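Local coordinates for protein azurocidin (Homo sapiens, PDB 1A7S) that binds heparin, kills many Gram-negative bacteria and attracts monocytes and fibroblasts, as a homologue of the chymotrypsin-like serine proteases, at residues Ser51-Gly56 with Ser67-Ile73. Residues are numbered along the deposited sequence.
Sequences STVVLG and SRQTFSI. With EOH (ethanol), chain J; EOH (ethanol), chain E.
Two neighbouring antiparallel strands of the six-stranded N-terminal beta-barrel, one of the two barrels of the chymotrypsin fold, make this contact; their axes come within 4.7 Å at 152°. Build it from the hydrogen-bonded pair Val-53 and Phe-71: each N reaches the other's O at 2.9 Å, with the CA atoms 5.1 Å apart. Two residues along, Leu-55 N lies 2.8 Å from Gln-69 O and Gln-69 N 2.9 Å from Leu-55 O, with Val-54 and Thr-70 the non-hydrogen-bonded pair between. Val-53 (chi1 t), Leu-55 and Phe-71 (both chi1 m) share the face that meets Ala-16 and Leu-95 of other barrel strands. Leu-55 CD1 comes to 3.6 Å from Phe-71 CE1, while Val-53 CG2 sits 3.9 Å from Ile-73 CG1. The strand ends at Leu-55; the next residue, Gly-56, has phi 74°, and its O accepts from Ser-67 OG at 2.7 Å. At the other end a water bridges the two segments, donating to Ser-51 O at 2.6 Å and accepting from Ile-73 N at 2.9 Å.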
loop_
_atom_site.group_PDB
_atom_site.type_symbol
_atom_site.label_atom_id
_atom_site.label_comp_id
_atom_site.label_asym_id
_atom_site.label_seq_id
_atom_site.Cartn_x
_atom_site.Cartn_y
_atom_site.Cartn_z
ATOM N N SER A 51 -7.119 -14.878 2.225
ATOM C CA SER A 51 -6.864 -13.718 2.980
ATOM C C SER A 51 -8.131 -12.845 3.022
ATOM O O SER A 51 -8.983 -12.957 2.143
ATOM C CB SER A 51 -5.749 -12.832 2.283
ATOM O OG SER A 51 -4.519 -13.632 2.322
ATOM N N THR A 52 -8.159 -11.981 4.032
ATOM C CA THR A 52 -9.193 -11.000 4.172
ATOM C C THR A 52 -8.649 -9.583 4.135
ATOM O O THR A 52 -7.433 -9.388 4.226
ATOM C CB THR A 52 -9.971 -11.154 5.496
ATOM O OG1 THR A 52 -9.100 -10.974 6.556
ATOM C CG2 THR A 52 -10.662 -12.524 5.515
ATOM N N VAL A 53 -9.559 -8.633 3.905
ATOM C CA VAL A 53 -9.227 -7.226 3.814
ATOM C C VAL A 53 -10.004 -6.482 4.887
ATOM O O VAL A 53 -11.217 -6.612 4.912
ATOM C CB VAL A 53 -9.559 -6.613 2.433
ATOM C CG1 VAL A 53 -9.291 -5.119 2.424
ATOM C CG2 VAL A 53 -8.785 -7.342 1.346
ATOM N N VAL A 54 -9.312 -5.736 5.729
ATOM C CA VAL A 54 -9.919 -4.935 6.752
ATOM C C VAL A 54 -9.700 -3.458 6.474
ATOM O O VAL A 54 -8.561 -3.005 6.353
ATOM C CB VAL A 54 -9.341 -5.284 8.149
ATOM C CG1 VAL A 54 -10.087 -4.499 9.235
ATOM C CG2 VAL A 54 -9.461 -6.758 8.430
ATOM N N LEU A 55 -10.794 -2.729 6.347
ATOM C CA LEU A 55 -10.809 -1.273 6.187
ATOM C C LEU A 55 -11.314 -0.624 7.465
ATOM O O LEU A 55 -12.070 -1.262 8.224
ATOM C CB LEU A 55 -11.717 -0.899 5.025
ATOM C CG LEU A 55 -11.426 -1.556 3.666
ATOM C CD1 LEU A 55 -12.399 -0.976 2.629
ATOM C CD2 LEU A 55 -9.998 -1.344 3.268
ATOM N N GLY A 56 -10.998 0.622 7.702
ATOM C CA GLY A 56 -11.460 1.321 8.870
ATOM C C GLY A 56 -10.776 0.939 10.173
ATOM O O GLY A 56 -11.241 1.346 11.235
ATOM N N SER A 67 -16.262 1.075 13.343
ATOM C CA SER A 67 -15.374 1.717 12.382
ATOM C C SER A 67 -14.985 0.782 11.218
ATOM O O SER A 67 -14.757 1.253 10.104
ATOM C CB SER A 67 -14.092 2.150 13.102
ATOM O OG SER A 67 -13.241 2.882 12.267
ATOM N N ARG A 68 -14.797 -0.481 11.495
ATOM C CA ARG A 68 -14.288 -1.426 10.532
ATOM C C ARG A 68 -15.311 -1.939 9.549
ATOM O O ARG A 68 -16.481 -2.071 9.835
ATOM C CB ARG A 68 -13.643 -2.609 11.222
ATOM C CG ARG A 68 -12.301 -2.272 11.892
ATOM C CD ARG A 68 -11.745 -3.535 12.503
ATOM N NE ARG A 68 -10.490 -3.265 13.187
ATOM C CZ ARG A 68 -9.560 -4.224 13.429
ATOM N NH1 ARG A 68 -9.663 -5.469 13.027
ATOM N NH2 ARG A 68 -8.448 -3.849 14.060
ATOM N N GLN A 69 -14.784 -2.321 8.375
ATOM C CA GLN A 69 -15.457 -3.071 7.398
ATOM C C GLN A 69 -14.536 -4.184 6.925
ATOM O O GLN A 69 -13.377 -3.902 6.579
ATOM C CB GLN A 69 -15.971 -2.298 6.216
ATOM C CG GLN A 69 -16.961 -1.163 6.615
ATOM C CD GLN A 69 -17.250 -0.272 5.397
ATOM O OE1 GLN A 69 -17.625 -0.804 4.323
ATOM N NE2 GLN A 69 -17.034 1.010 5.545
ATOM N N THR A 70 -14.974 -5.398 6.901
ATOM C CA THR A 70 -14.220 -6.561 6.527
ATOM C C THR A 70 -14.723 -7.227 5.273
ATOM O O THR A 70 -15.949 -7.316 5.088
ATOM C CB THR A 70 -14.037 -7.576 7.658
ATOM O OG1 THR A 70 -13.504 -6.885 8.829
ATOM C CG2 THR A 70 -13.176 -8.724 7.332
ATOM N N PHE A 71 -13.828 -7.707 4.442
ATOM C CA PHE A 71 -14.150 -8.305 3.159
ATOM C C PHE A 71 -13.334 -9.525 2.821
ATOM O O PHE A 71 -12.188 -9.678 3.211
ATOM C CB PHE A 71 -13.844 -7.281 1.998
ATOM C CG PHE A 71 -14.479 -5.925 2.223
ATOM C CD1 PHE A 71 -13.909 -4.975 3.038
ATOM C CD2 PHE A 71 -15.703 -5.600 1.621
ATOM C CE1 PHE A 71 -14.531 -3.766 3.346
ATOM C CE2 PHE A 71 -16.301 -4.375 1.857
ATOM C CZ PHE A 71 -15.735 -3.467 2.739
ATOM N N SER A 72 -14.037 -10.394 2.034
ATOM C CA SER A 72 -13.294 -11.475 1.400
ATOM C C SER A 72 -12.870 -10.941 0.008
ATOM O O SER A 72 -13.391 -9.919 -0.475
ATOM C CB SER A 72 -14.147 -12.737 1.191
ATOM O OG SER A 72 -14.640 -13.260 2.436
ATOM N N ILE A 73 -11.987 -11.650 -0.620
ATOM C CA ILE A 73 -11.391 -11.293 -1.884
ATOM C C ILE A 73 -12.004 -12.171 -2.990
ATOM O O ILE A 73 -11.776 -13.392 -2.989
ATOM C CB ILE A 73 -9.843 -11.421 -1.885
ATOM C CG1 ILE A 73 -9.208 -10.523 -0.826
ATOM C CG2 ILE A 73 -9.325 -11.136 -3.271
ATOM C CD1 ILE A 73 -7.791 -10.861 -0.502
HETATM C C1 EOH J . -10.226 -9.496 10.369
HETATM C C2 EOH J . -11.657 -8.968 10.225
HETATM O O EOH J . -9.804 -10.184 9.150
HETATM C C1 EOH E . -8.794 4.543 11.831
HETATM C C2 EOH E . -7.407 4.442 11.541
HETATM O O EOH E . -10.024 3.866 11.976
HETATM O O HOH W 1 -11.063 -13.969 0.883
#